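PDB 3QQW: putative citrate lyase from Ralstonia eutropha, which probably acts as a magnesium-dependent lyase of the citrate lyase type, perhaps cleaving (S)-citramalyl-CoA, on a TIM-barrel scaffold. Local coordinates for residues G86-D91 against T116-T121; P95-D100 against A127-Y132; L112-V117 against P147-I152. All blocks are in the same frame, centred on the assembly; numbering follows the deposited sequence.

Contact 1: G86-D91 against T116-T121; sequences GARIHD and TVPKAT
Arg88 lays the aliphatic part of its side chain obliquely across Thr116 and on to the ring of Pro118. With CG anti to the backbone N (chi1 170°), its CB meets CB of Thr116 at 3.8 Å and its CD comes to 3.9 Å from CB of Pro118; the bend at chi3 (57°) carries the guanidinium to Asp54, where NH2 and OD2 form a salt bridge. Beneath this overlap the strands are in parallel register, Arg88 opposite Thr116. Thr116 N donates an almost straight bond to Ala87 O (2.8 Å, 174° at the hydrogen), although it reaches that oxygen from above the carbonyl plane. Ile89 N returns a bond to Thr116 O at 3.1 Å, less straight at the hydrogen but nearly along the C=O axis. Past these bonds the two chains stay side by side through packing: Asp91 CB lies 3.2 Å from Pro118 O and 3.5 Å from Lys119 CB. A water lies within hydrogen-bonding distance of Lys119 O and of Asp91 OD2, which Ser93 OG also bonds. Lys119 NZ reaches Glu56 and Asp179, and stands 5.3 Å from Arg88 NH1, a like charge that these acidic partners probably offset. Neighbouring strands of a TIM barrel, joined by a beta-alpha-beta crossover, thus deliver Arg88, predicted to bind the substrate, and Lys119 from their C-terminal ends to the predicted magnesium and substrate site.

Contact 2: P95-D100 against A127-Y132; sequences PAWRQD and AEVIRY
Two helices of the barrel's outer layer, 97-107 and 123-139, meet here, the first through its opening turn. Trp97 carries the buried part of the contact. Its CG sits in the crowded position between backbone N and carbonyl carbon (chi1 80°), which sends the indole across to the second helix. Val129 CG2 lies over one face, 3.9 Å from the centroid of the six-membered ring and 8° off its normal, a CH-pi contact. At the ring edge CH2 touches Tyr132 CB at 3.6 Å. The opposite indole face is covered by Arg98 from its own helix. As successive helices of a TIM barrel, the pair precedes and follows strand 115-117 in the chain, and Val129 also packs on Val117 of that strand. Arg98 runs extended along the outer side: CG stands over the face of the Tyr132 ring, 3.9 Å from its centroid. Its guanidinium, turned 81° from the tyrosine plane, passes on to Glu128, where NH2 and OE2 form a salt bridge of 3.0 Å. OE2 is met from above the carboxylate plane by a bent N-H, the one hydrogen bond between the segments. Tyr132 OH bonds Asp102, further along the first helix.

Contact 3: L112-V117 against P147-I152; sequences LAYITV and PVHVLI
Four backbone hydrogen bonds join the parallel strands 115-117 and 148-152, each strand supplying donors in turn. The first, Ile115 N to Pro147 O, is the longest at 3.1 Å and bends to 155° at the hydrogen. The other three, His149 N to Ile115 O, Val117 N to His149 O and Leu151 N to Val117 O, are nearly straight; the Val117 N bond, at 2.8 Å, runs nearly along the C=O axis of His149. Close CA-H...O approaches accompany them, such as Thr116 CA to His149 O.

Aromatic stacking marks the face that carries Thr116 and His149. The His149 imidazole lies nearly parallel to the Tyr114 ring, planes 7° apart and centroids 3.9 Å apart, in an offset stack. CE1 of His149 sits over the centre of the tyrosine ring, while NE2 approaches Tyr114 CG at 3.4 Å. Tyr114 CG occupies the crowded position (chi1 54°), which swings its ring onto the histidine. Ile115, Val117, Val148 and Val150 pack against helix 123-139, so the face of Thr116 and His149, where His149 touches Arg251 across the barrel, is the interior of the TIM barrel. The polar ends are tied to other strands: Tyr114 OH bonds to Thr52 OG1 of strand 49-54, and His149 NE2 to OE2 of Glu171 on the adjacent strand 170-175, a charge that may favour a proton on that nitrogen.

Two waters add polar links. One in the imidazole plane lies 2.8 Å from His149 ND1 and accepts from Thr116 OG1; another donates to both Val117 O and Leu151 O.

Apolar packing differs on the two faces. Thr116 CG2 meets Leu151 CD2 at 3.5 Å on the inner one, whereas on the outer one Val117 CG2 touches Val148 CG1 at 3.8 Å.

How the contacts relate
Strand 115-117 is the common element, contact 1 using one of its edges and contact 3 the other, with Thr116 and Val117 shared and the two centres about 7 Å apart. Contact 2 lies outside this sheet: Val129 CG1 packs on Val117 CG2 at 3.7 Å, and His90 ND1 probably hydrogen-bonds Asp100 OD2 at 2.5 Å. Contact 1 brings Arg88 to the predicted substrate site; the side chain of Leu151 in contact 3 is about 3 Å from that of Glu153, predicted to bind magnesium and substrate and only two residues on. Contact 2 stands farther off, the side chain of Trp97 about 9 Å from that of Arg88 and that of Val129 about 12 Å from that of Glu153.

Contact 1: G86-D91 against T116-T121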
ATOM      1  N   GLY C  86      11.621  24.867  17.595  1.00 36.39           N
ATOM      2  CA  GLY C  86      12.111  24.682  16.233  1.00 35.49           C
ATOM      3  C   GLY C  86      11.477  25.714  15.321  1.00 39.63           C
ATOM      4  O   GLY C  86      10.714  26.571  15.781  1.00 39.87           O
ATOM      5  N   ALA C  87      11.765  25.643  14.026  1.00 35.39           N
ATOM      6  CA  ALA C  87      11.196  26.595  13.079  1.00 34.38           C
ATOM      7  C   ALA C  87      10.772  25.932  11.795  1.00 38.31           C
ATOM      8  O   ALA C  87      11.464  25.055  11.299  1.00 39.50           O
ATOM      9  CB  ALA C  87      12.198  27.699  12.772  1.00 35.47           C
ATOM     10  N   ARG C  88       9.653  26.368  11.233  1.00 35.76           N
ATOM     11  CA  ARG C  88       9.235  25.893   9.921  1.00 35.53           C
ATOM     12  C   ARG C  88       9.653  26.963   8.946  1.00 41.61           C
ATOM     13  O   ARG C  88       9.171  28.082   9.027  1.00 42.08           O
ATOM     14  CB  ARG C  88       7.722  25.563   9.812  1.00 33.31           C
ATOM     15  CG  ARG C  88       7.350  25.309   8.349  1.00 39.50           C
ATOM     16  CD  ARG C  88       6.042  24.635   8.044  1.00 38.94           C
ATOM     17  NE  ARG C  88       4.884  25.334   8.585  1.00 37.40           N
ATOM     18  CZ  ARG C  88       3.635  24.866   8.533  1.00 59.42           C
ATOM     19  NH1 ARG C  88       3.368  23.725   7.897  1.00 38.87           N
ATOM     20  NH2 ARG C  88       2.637  25.552   9.087  1.00 48.42           N
ATOM     21  N   ILE C  89      10.559  26.622   8.035  1.00 37.47           N
ATOM     22  CA  ILE C  89      11.040  27.505   6.987  1.00 36.48           C
ATOM     23  C   ILE C  89      10.079  27.385   5.805  1.00 38.41           C
ATOM     24  O   ILE C  89       9.185  26.566   5.840  1.00 37.60           O
ATOM     25  CB  ILE C  89      12.516  27.103   6.634  1.00 39.93           C
ATOM     26  CG1 ILE C  89      12.585  25.663   5.994  1.00 38.89           C
ATOM     27  CG2 ILE C  89      13.412  27.222   7.907  1.00 38.64           C
ATOM     28  CD1 ILE C  89      13.902  25.266   5.346  1.00 36.94           C
ATOM     29  N   HIS C  90      10.274  28.165   4.762  1.00 35.89           N
ATOM     30  CA  HIS C  90       9.490  28.118   3.537  1.00 35.56           C
ATOM     31  C   HIS C  90       9.840  26.848   2.713  1.00 41.40           C
ATOM     32  O   HIS C  90      10.883  26.234   2.933  1.00 41.07           O
ATOM     33  CB  HIS C  90       9.739  29.405   2.714  1.00 37.50           C
ATOM     34  CG  HIS C  90       9.100  30.623   3.329  1.00 41.29           C
ATOM     35  ND1 HIS C  90       9.769  31.401   4.279  1.00 43.03           N
ATOM     36  CD2 HIS C  90       7.861  31.134   3.151  1.00 42.50           C
ATOM     37  CE1 HIS C  90       8.930  32.365   4.608  1.00 42.33           C
ATOM     38  NE2 HIS C  90       7.773  32.249   3.945  1.00 43.07           N
ATOM     39  N   ASP C  91       8.960  26.460   1.768  1.00 39.44           N
ATOM     40  CA  ASP C  91       9.146  25.255   0.987  1.00 40.24           C
ATOM     41  C   ASP C  91      10.362  25.340   0.021  1.00 47.50           C
ATOM     42  O   ASP C  91      10.824  26.446  -0.283  1.00 48.88           O
ATOM     43  CB  ASP C  91       7.855  24.906   0.246  1.00 42.30           C
ATOM     44  CG  ASP C  91       7.529  25.819  -0.881  1.00 54.56           C
ATOM     45  OD1 ASP C  91       6.801  26.808  -0.650  1.00 58.52           O
ATOM     46  OD2 ASP C  91       7.984  25.548  -2.001  1.00 61.03           O
ATOM     47  N   THR C 116      11.637  22.438  10.324  1.00 34.14           N
ATOM     48  CA  THR C 116      10.513  21.807   9.653  1.00 33.43           C
ATOM     49  C   THR C 116      10.545  22.281   8.201  1.00 39.82           C
ATOM     50  O   THR C 116      10.557  23.490   7.930  1.00 40.46           O
ATOM     51  CB  THR C 116       9.232  22.087  10.391  1.00 34.97           C
ATOM     52  OG1 THR C 116       9.343  21.523  11.694  1.00 43.79           O
ATOM     53  CG2 THR C 116       8.025  21.497   9.692  1.00 33.08           C
ATOM     54  N   VAL C 117      10.632  21.315   7.279  1.00 36.16           N
ATOM     55  CA  VAL C 117      10.714  21.560   5.832  1.00 35.46           C
ATOM     56  C   VAL C 117       9.353  21.201   5.210  1.00 37.59           C
ATOM     57  O   VAL C 117       8.940  20.032   5.221  1.00 34.90           O
ATOM     58  CB  VAL C 117      11.885  20.764   5.195  1.00 37.60           C
ATOM     59  CG1 VAL C 117      11.986  21.007   3.698  1.00 39.62           C
ATOM     60  CG2 VAL C 117      13.199  21.055   5.892  1.00 35.33           C
ATOM     61  N   PRO C 118       8.675  22.183   4.607  1.00 36.19           N
ATOM     62  CA  PRO C 118       7.342  21.906   4.062  1.00 36.99           C
ATOM     63  C   PRO C 118       7.300  21.717   2.547  1.00 44.76           C
ATOM     64  O   PRO C 118       8.206  22.142   1.831  1.00 43.55           O
ATOM     65  CB  PRO C 118       6.576  23.180   4.422  1.00 38.44           C
ATOM     66  CG  PRO C 118       7.604  24.250   4.309  1.00 42.88           C
ATOM     67  CD  PRO C 118       8.971  23.628   4.557  1.00 38.49           C
ATOM     68  N   LYS C 119       6.187  21.129   2.066  1.00 42.13           N
ATOM     69  CA  LYS C 119       5.812  21.039   0.666  1.00 43.12           C
ATOM     70  C   LYS C 119       6.903  20.564  -0.311  1.00 45.51           C
ATOM     71  O   LYS C 119       6.878  20.978  -1.480  1.00 46.29           O
ATOM     72  CB  LYS C 119       5.327  22.431   0.216  1.00 47.71           C
ATOM     73  CG  LYS C 119       3.838  22.678   0.388  1.00 72.62           C
ATOM     74  CD  LYS C 119       3.559  24.187   0.483  1.00 88.00           C
ATOM     75  CE  LYS C 119       2.328  24.527   1.298  1.00 97.91           C
ATOM     76  NZ  LYS C 119       2.483  24.182   2.739  1.00101.82           N
ATOM     77  N   ALA C 120       7.826  19.689   0.116  1.00 40.57           N
ATOM     78  CA  ALA C 120       8.801  19.154  -0.849  1.00 41.11           C
ATOM     79  C   ALA C 120       8.054  18.248  -1.804  1.00 46.27           C
ATOM     80  O   ALA C 120       7.088  17.591  -1.390  1.00 44.44           O
ATOM     81  CB  ALA C 120       9.921  18.398  -0.159  1.00 41.30           C
ATOM     82  N   THR C 121       8.415  18.288  -3.086  1.00 45.23           N
ATOM     83  CA  THR C 121       7.712  17.522  -4.116  1.00 46.27           C
ATOM     84  C   THR C 121       8.501  16.284  -4.529  1.00 51.04           C
ATOM     85  O   THR C 121       8.017  15.493  -5.326  1.00 52.05           O
ATOM     86  CB  THR C 121       7.387  18.396  -5.315  1.00 57.41           C
ATOM     87  OG1 THR C 121       8.603  18.944  -5.832  1.00 60.00           O
ATOM     88  CG2 THR C 121       6.397  19.499  -4.975  1.00 57.76           C
TER
HETATM   89  O   HOH W   1       8.182  22.566  -3.249  1.00 64.33           O

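Contact 2: P95-D100 against A127-Y132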
ATOM      1  N   PRO C  95      11.484  31.310  -2.776  1.00 49.65           N
ATOM      2  CA  PRO C  95      12.782  32.020  -2.865  1.00 50.09           C
ATOM      3  C   PRO C  95      13.431  32.392  -1.519  1.00 52.95           C
ATOM      4  O   PRO C  95      14.595  32.796  -1.511  1.00 54.37           O
ATOM      5  CB  PRO C  95      12.431  33.294  -3.649  1.00 53.87           C
ATOM      6  CG  PRO C  95      10.984  33.506  -3.453  1.00 57.57           C
ATOM      7  CD  PRO C  95      10.373  32.148  -3.299  1.00 52.14           C
ATOM      8  N   ALA C  96      12.718  32.243  -0.388  1.00 46.34           N
ATOM      9  CA  ALA C  96      13.251  32.635   0.915  1.00 43.88           C
ATOM     10  C   ALA C  96      13.738  31.455   1.784  1.00 44.95           C
ATOM     11  O   ALA C  96      14.261  31.717   2.865  1.00 44.09           O
ATOM     12  CB  ALA C  96      12.198  33.435   1.678  1.00 43.68           C
ATOM     13  N   TRP C  97      13.623  30.201   1.328  1.00 40.60           N
ATOM     14  CA  TRP C  97      13.964  29.067   2.202  1.00 39.99           C
ATOM     15  C   TRP C  97      15.432  29.069   2.672  1.00 42.52           C
ATOM     16  O   TRP C  97      15.661  28.825   3.851  1.00 40.04           O
ATOM     17  CB  TRP C  97      13.553  27.683   1.610  1.00 37.83           C
ATOM     18  CG  TRP C  97      14.457  27.077   0.572  1.00 39.92           C
ATOM     19  CD1 TRP C  97      14.237  27.037  -0.774  1.00 43.74           C
ATOM     20  CD2 TRP C  97      15.628  26.269   0.809  1.00 40.13           C
ATOM     21  NE1 TRP C  97      15.217  26.302  -1.392  1.00 43.47           N
ATOM     22  CE2 TRP C  97      16.091  25.827  -0.450  1.00 44.84           C
ATOM     23  CE3 TRP C  97      16.356  25.911   1.966  1.00 41.12           C
ATOM     24  CZ2 TRP C  97      17.256  25.049  -0.597  1.00 45.70           C
ATOM     25  CZ3 TRP C  97      17.526  25.164   1.814  1.00 43.91           C
ATOM     26  CH2 TRP C  97      17.962  24.739   0.548  1.00 46.04           C
ATOM     27  N   ARG C  98      16.398  29.367   1.787  1.00 41.29           N
ATOM     28  CA  ARG C  98      17.828  29.407   2.142  1.00 42.16           C
ATOM     29  C   ARG C  98      18.109  30.541   3.118  1.00 46.32           C
ATOM     30  O   ARG C  98      18.828  30.343   4.098  1.00 46.39           O
ATOM     31  CB  ARG C  98      18.699  29.571   0.885  1.00 43.96           C
ATOM     32  CG  ARG C  98      18.803  28.302   0.082  1.00 50.15           C
ATOM     33  CD  ARG C  98      19.675  28.522  -1.125  1.00 52.82           C
ATOM     34  NE  ARG C  98      20.233  27.260  -1.587  1.00 49.03           N
ATOM     35  CZ  ARG C  98      19.731  26.540  -2.584  1.00 64.88           C
ATOM     36  NH1 ARG C  98      18.658  26.967  -3.245  1.00 45.14           N
ATOM     37  NH2 ARG C  98      20.299  25.390  -2.933  1.00 50.17           N
ATOM     38  N   GLN C  99      17.493  31.713   2.869  1.00 43.88           N
ATOM     39  CA  GLN C  99      17.577  32.898   3.722  1.00 43.95           C
ATOM     40  C   GLN C  99      17.021  32.580   5.119  1.00 45.52           C
ATOM     41  O   GLN C  99      17.644  32.966   6.102  1.00 46.49           O
ATOM     42  CB  GLN C  99      16.836  34.073   3.076  1.00 45.96           C
ATOM     43  CG  GLN C  99      16.944  35.380   3.855  1.00 44.06           C
ATOM     44  CD  GLN C  99      16.196  36.480   3.163  1.00 58.29           C
ATOM     45  OE1 GLN C  99      14.993  36.667   3.379  1.00 44.58           O
ATOM     46  NE2 GLN C  99      16.889  37.213   2.299  1.00 55.05           N
ATOM     47  N   ASP C 100      15.895  31.843   5.205  1.00 40.42           N
ATOM     48  CA  ASP C 100      15.321  31.407   6.491  1.00 39.08           C
ATOM     49  C   ASP C 100      16.331  30.574   7.246  1.00 43.68           C
ATOM     50  O   ASP C 100      16.519  30.778   8.427  1.00 43.34           O
ATOM     51  CB  ASP C 100      14.042  30.567   6.302  1.00 39.25           C
ATOM     52  CG  ASP C 100      12.817  31.240   5.710  1.00 47.67           C
ATOM     53  OD1 ASP C 100      12.713  32.490   5.801  1.00 49.36           O
ATOM     54  OD2 ASP C 100      11.935  30.513   5.198  1.00 48.50           O
ATOM     55  N   ALA C 127      16.726  16.324   0.203  1.00 42.53           N
ATOM     56  CA  ALA C 127      18.166  16.086   0.283  1.00 41.09           C
ATOM     57  C   ALA C 127      18.938  17.399   0.143  1.00 45.73           C
ATOM     58  O   ALA C 127      19.858  17.627   0.918  1.00 44.59           O
ATOM     59  CB  ALA C 127      18.587  15.091  -0.796  1.00 41.83           C
ATOM     60  N   GLU C 128      18.518  18.282  -0.785  1.00 45.78           N
ATOM     61  CA  GLU C 128      19.145  19.589  -1.053  1.00 47.88           C
ATOM     62  C   GLU C 128      19.034  20.519   0.152  1.00 48.04           C
ATOM     63  O   GLU C 128      20.013  21.171   0.517  1.00 49.49           O
ATOM     64  CB  GLU C 128      18.491  20.241  -2.290  1.00 50.97           C
ATOM     65  CG  GLU C 128      19.073  21.580  -2.751  1.00 68.60           C
ATOM     66  CD  GLU C 128      18.196  22.397  -3.689  1.00 97.01           C
ATOM     67  OE1 GLU C 128      16.966  22.158  -3.739  1.00 93.73           O
ATOM     68  OE2 GLU C 128      18.743  23.304  -4.355  1.00 93.10           O
ATOM     69  N   VAL C 129      17.849  20.547   0.780  1.00 41.57           N
ATOM     70  CA  VAL C 129      17.540  21.388   1.927  1.00 38.34           C
ATOM     71  C   VAL C 129      18.351  20.894   3.131  1.00 40.00           C
ATOM     72  O   VAL C 129      18.932  21.715   3.837  1.00 38.76           O
ATOM     73  CB  VAL C 129      15.999  21.424   2.202  1.00 39.92           C
ATOM     74  CG1 VAL C 129      15.684  22.217   3.455  1.00 37.74           C
ATOM     75  CG2 VAL C 129      15.232  21.997   1.011  1.00 39.63           C
ATOM     76  N   ILE C 130      18.416  19.562   3.338  1.00 37.36           N
ATOM     77  CA  ILE C 130      19.145  18.953   4.462  1.00 38.62           C
ATOM     78  C   ILE C 130      20.655  19.254   4.356  1.00 43.69           C
ATOM     79  O   ILE C 130      21.292  19.631   5.360  1.00 44.14           O
ATOM     80  CB  ILE C 130      18.856  17.434   4.558  1.00 41.82           C
ATOM     81  CG1 ILE C 130      17.459  17.201   5.102  1.00 40.20           C
ATOM     82  CG2 ILE C 130      19.916  16.699   5.398  1.00 43.55           C
ATOM     83  CD1 ILE C 130      16.992  15.807   4.822  1.00 50.16           C
ATOM     84  N   ARG C 131      21.196  19.110   3.134  1.00 39.81           N
ATOM     85  CA  ARG C 131      22.588  19.382   2.805  0.50 41.67           C
ATOM     86  C   ARG C 131      22.902  20.866   3.097  1.00 47.30           C
ATOM     87  O   ARG C 131      23.959  21.180   3.638  1.00 50.51           O
ATOM     88  CB  ARG C 131      22.809  19.020   1.324  0.50 41.76           C
ATOM     89  CG  ARG C 131      24.229  19.114   0.787  0.50 50.80           C
ATOM     90  CD  ARG C 131      24.326  18.384  -0.552  0.50 51.47           C
ATOM     91  NE  ARG C 131      23.635  19.073  -1.656  0.50 41.87           N
ATOM     92  CZ  ARG C 131      22.587  18.594  -2.326  0.50 43.94           C
ATOM     93  NH1 ARG C 131      22.086  17.403  -2.030  0.50 29.49           N
ATOM     94  NH2 ARG C 131      22.038  19.300  -3.299  0.50 27.19           N
ATOM     95  N   TYR C 132      21.967  21.776   2.720  1.00 41.23           N
ATOM     96  CA  TYR C 132      22.150  23.207   2.914  1.00 40.36           C
ATOM     97  C   TYR C 132      22.139  23.554   4.408  1.00 44.41           C
ATOM     98  O   TYR C 132      23.011  24.291   4.844  1.00 46.97           O
ATOM     99  CB  TYR C 132      21.100  24.026   2.132  1.00 39.88           C
ATOM    100  CG  TYR C 132      21.409  25.510   2.161  1.00 40.39           C
ATOM    101  CD1 TYR C 132      22.413  26.045   1.362  1.00 43.45           C
ATOM    102  CD2 TYR C 132      20.757  26.364   3.053  1.00 39.49           C
ATOM    103  CE1 TYR C 132      22.752  27.392   1.434  1.00 43.87           C
ATOM    104  CE2 TYR C 132      21.074  27.716   3.120  1.00 41.04           C
ATOM    105  CZ  TYR C 132      22.079  28.224   2.319  1.00 52.25           C
ATOM    106  OH  TYR C 132      22.394  29.553   2.396  1.00 57.07           O
TER

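Contact 3: L112-V117 against P147-I152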
ATOM      1  N   LEU C 112      18.434  26.040  18.539  1.00 35.89           N
ATOM      2  CA  LEU C 112      17.491  25.522  17.542  1.00 34.95           C
ATOM      3  C   LEU C 112      17.286  24.021  17.700  1.00 39.44           C
ATOM      4  O   LEU C 112      18.249  23.260  17.621  1.00 39.92           O
ATOM      5  CB  LEU C 112      17.969  25.869  16.134  1.00 35.21           C
ATOM      6  CG  LEU C 112      17.020  25.559  14.950  1.00 38.34           C
ATOM      7  CD1 LEU C 112      15.692  26.314  15.047  1.00 35.34           C
ATOM      8  CD2 LEU C 112      17.705  25.878  13.662  1.00 40.08           C
ATOM      9  N   ALA C 113      16.036  23.604  17.993  1.00 34.34           N
ATOM     10  CA  ALA C 113      15.711  22.206  18.254  1.00 32.81           C
ATOM     11  C   ALA C 113      15.610  21.392  16.953  1.00 36.18           C
ATOM     12  O   ALA C 113      16.011  20.224  16.932  1.00 37.52           O
ATOM     13  CB  ALA C 113      14.407  22.109  19.032  1.00 32.79           C
ATOM     14  N   TYR C 114      15.057  22.000  15.888  1.00 29.14           N
ATOM     15  CA  TYR C 114      14.832  21.371  14.589  1.00 28.86           C
ATOM     16  C   TYR C 114      14.385  22.383  13.551  1.00 36.60           C
ATOM     17  O   TYR C 114      13.964  23.497  13.892  1.00 35.68           O
ATOM     18  CB  TYR C 114      13.764  20.241  14.677  1.00 27.72           C
ATOM     19  CG  TYR C 114      12.463  20.693  15.280  1.00 27.26           C
ATOM     20  CD1 TYR C 114      11.456  21.249  14.490  1.00 29.03           C
ATOM     21  CD2 TYR C 114      12.225  20.563  16.647  1.00 27.97           C
ATOM     22  CE1 TYR C 114      10.260  21.699  15.051  1.00 27.91           C
ATOM     23  CE2 TYR C 114      11.039  21.020  17.219  1.00 27.53           C
ATOM     24  CZ  TYR C 114      10.062  21.587  16.417  1.00 31.68           C
ATOM     25  OH  TYR C 114       8.880  22.003  16.983  1.00 33.21           O
ATOM     26  N   ILE C 115      14.411  21.957  12.279  1.00 33.69           N
ATOM     27  CA  ILE C 115      13.885  22.728  11.165  1.00 32.83           C
ATOM     28  C   ILE C 115      12.822  21.859  10.508  1.00 36.96           C
ATOM     29  O   ILE C 115      13.062  20.687  10.207  1.00 36.22           O
ATOM     30  CB  ILE C 115      14.978  23.209  10.171  1.00 36.15           C
ATOM     31  CG1 ILE C 115      15.759  24.372  10.784  1.00 36.19           C
ATOM     32  CG2 ILE C 115      14.381  23.608   8.810  1.00 36.39           C
ATOM     33  CD1 ILE C 115      17.040  24.595  10.143  1.00 35.96           C
ATOM     34  N   THR C 116      11.637  22.438  10.324  1.00 34.14           N
ATOM     35  CA  THR C 116      10.513  21.807   9.653  1.00 33.43           C
ATOM     36  C   THR C 116      10.545  22.281   8.201  1.00 39.82           C
ATOM     37  O   THR C 116      10.557  23.490   7.930  1.00 40.46           O
ATOM     38  CB  THR C 116       9.232  22.087  10.391  1.00 34.97           C
ATOM     39  OG1 THR C 116       9.343  21.523  11.694  1.00 43.79           O
ATOM     40  CG2 THR C 116       8.025  21.497   9.692  1.00 33.08           C
ATOM     41  N   VAL C 117      10.632  21.315   7.279  1.00 36.16           N
ATOM     42  CA  VAL C 117      10.714  21.560   5.832  1.00 35.46           C
ATOM     43  C   VAL C 117       9.353  21.201   5.210  1.00 37.59           C
ATOM     44  O   VAL C 117       8.940  20.032   5.221  1.00 34.90           O
ATOM     45  CB  VAL C 117      11.885  20.764   5.195  1.00 37.60           C
ATOM     46  CG1 VAL C 117      11.986  21.007   3.698  1.00 39.62           C
ATOM     47  CG2 VAL C 117      13.199  21.055   5.892  1.00 35.33           C
ATOM     48  N   PRO C 147      18.420  18.636  13.718  1.00 38.36           N
ATOM     49  CA  PRO C 147      17.429  17.626  13.301  1.00 36.56           C
ATOM     50  C   PRO C 147      16.404  18.232  12.361  1.00 38.68           C
ATOM     51  O   PRO C 147      16.107  19.411  12.451  1.00 39.10           O
ATOM     52  CB  PRO C 147      16.792  17.191  14.620  1.00 37.76           C
ATOM     53  CG  PRO C 147      17.774  17.597  15.685  1.00 41.73           C
ATOM     54  CD  PRO C 147      18.331  18.887  15.168  1.00 38.11           C
ATOM     55  N   VAL C 148      15.922  17.447  11.418  1.00 35.59           N
ATOM     56  CA  VAL C 148      14.976  17.904  10.402  1.00 35.45           C
ATOM     57  C   VAL C 148      13.648  17.144  10.526  1.00 37.85           C
ATOM     58  O   VAL C 148      13.627  15.940  10.808  1.00 36.87           O
ATOM     59  CB  VAL C 148      15.596  17.757   8.974  1.00 39.29           C
ATOM     60  CG1 VAL C 148      14.639  18.235   7.902  1.00 38.11           C
ATOM     61  CG2 VAL C 148      16.927  18.501   8.871  1.00 39.55           C
ATOM     62  N   HIS C 149      12.551  17.889  10.331  1.00 34.00           N
ATOM     63  CA  HIS C 149      11.162  17.422  10.280  1.00 32.82           C
ATOM     64  C   HIS C 149      10.703  17.653   8.871  1.00 38.05           C
ATOM     65  O   HIS C 149      10.788  18.787   8.377  1.00 38.94           O
ATOM     66  CB  HIS C 149      10.262  18.150  11.282  1.00 33.15           C
ATOM     67  CG  HIS C 149      10.592  17.930  12.731  1.00 36.87           C
ATOM     68  ND1 HIS C 149       9.706  18.312  13.723  1.00 38.47           N
ATOM     69  CD2 HIS C 149      11.705  17.411  13.311  1.00 39.23           C
ATOM     70  CE1 HIS C 149      10.297  18.013  14.869  1.00 38.93           C
ATOM     71  NE2 HIS C 149      11.509  17.466  14.669  1.00 39.64           N
ATOM     72  N   VAL C 150      10.295  16.591   8.181  1.00 34.86           N
ATOM     73  CA  VAL C 150       9.910  16.721   6.772  1.00 35.12           C
ATOM     74  C   VAL C 150       8.418  16.494   6.606  1.00 38.74           C
ATOM     75  O   VAL C 150       7.884  15.463   7.019  1.00 38.26           O
ATOM     76  CB  VAL C 150      10.744  15.762   5.871  1.00 39.62           C
ATOM     77  CG1 VAL C 150      10.345  15.872   4.411  1.00 39.95           C
ATOM     78  CG2 VAL C 150      12.229  16.041   6.026  1.00 40.55           C
ATOM     79  N   LEU C 151       7.746  17.464   5.989  1.00 35.97           N
ATOM     80  CA  LEU C 151       6.333  17.318   5.659  1.00 35.84           C
ATOM     81  C   LEU C 151       6.165  16.414   4.456  1.00 39.72           C
ATOM     82  O   LEU C 151       6.848  16.600   3.440  1.00 37.80           O
ATOM     83  CB  LEU C 151       5.695  18.679   5.345  1.00 36.14           C
ATOM     84  CG  LEU C 151       4.944  19.446   6.450  1.00 39.36           C
ATOM     85  CD1 LEU C 151       3.782  18.668   7.010  1.00 38.24           C
ATOM     86  CD2 LEU C 151       5.862  19.922   7.498  1.00 40.80           C
ATOM     87  N   ILE C 152       5.263  15.434   4.576  1.00 37.63           N
ATOM     88  CA  ILE C 152       4.841  14.552   3.482  1.00 37.24           C
ATOM     89  C   ILE C 152       3.451  15.033   3.166  1.00 40.99           C
ATOM     90  O   ILE C 152       2.515  14.740   3.907  1.00 40.18           O
ATOM     91  CB  ILE C 152       4.956  13.048   3.834  1.00 39.79           C
ATOM     92  CG1 ILE C 152       6.414  12.694   4.322  1.00 38.57           C
ATOM     93  CG2 ILE C 152       4.496  12.169   2.653  1.00 39.53           C
ATOM     94  CD1 ILE C 152       7.607  12.991   3.324  1.00 38.59           C
TER
HETATM   95  O   HOH W   2       7.753  19.808  12.444  1.00 28.71           O
HETATM   96  O   HOH W   3       8.719  18.597   2.681  1.00 32.22           O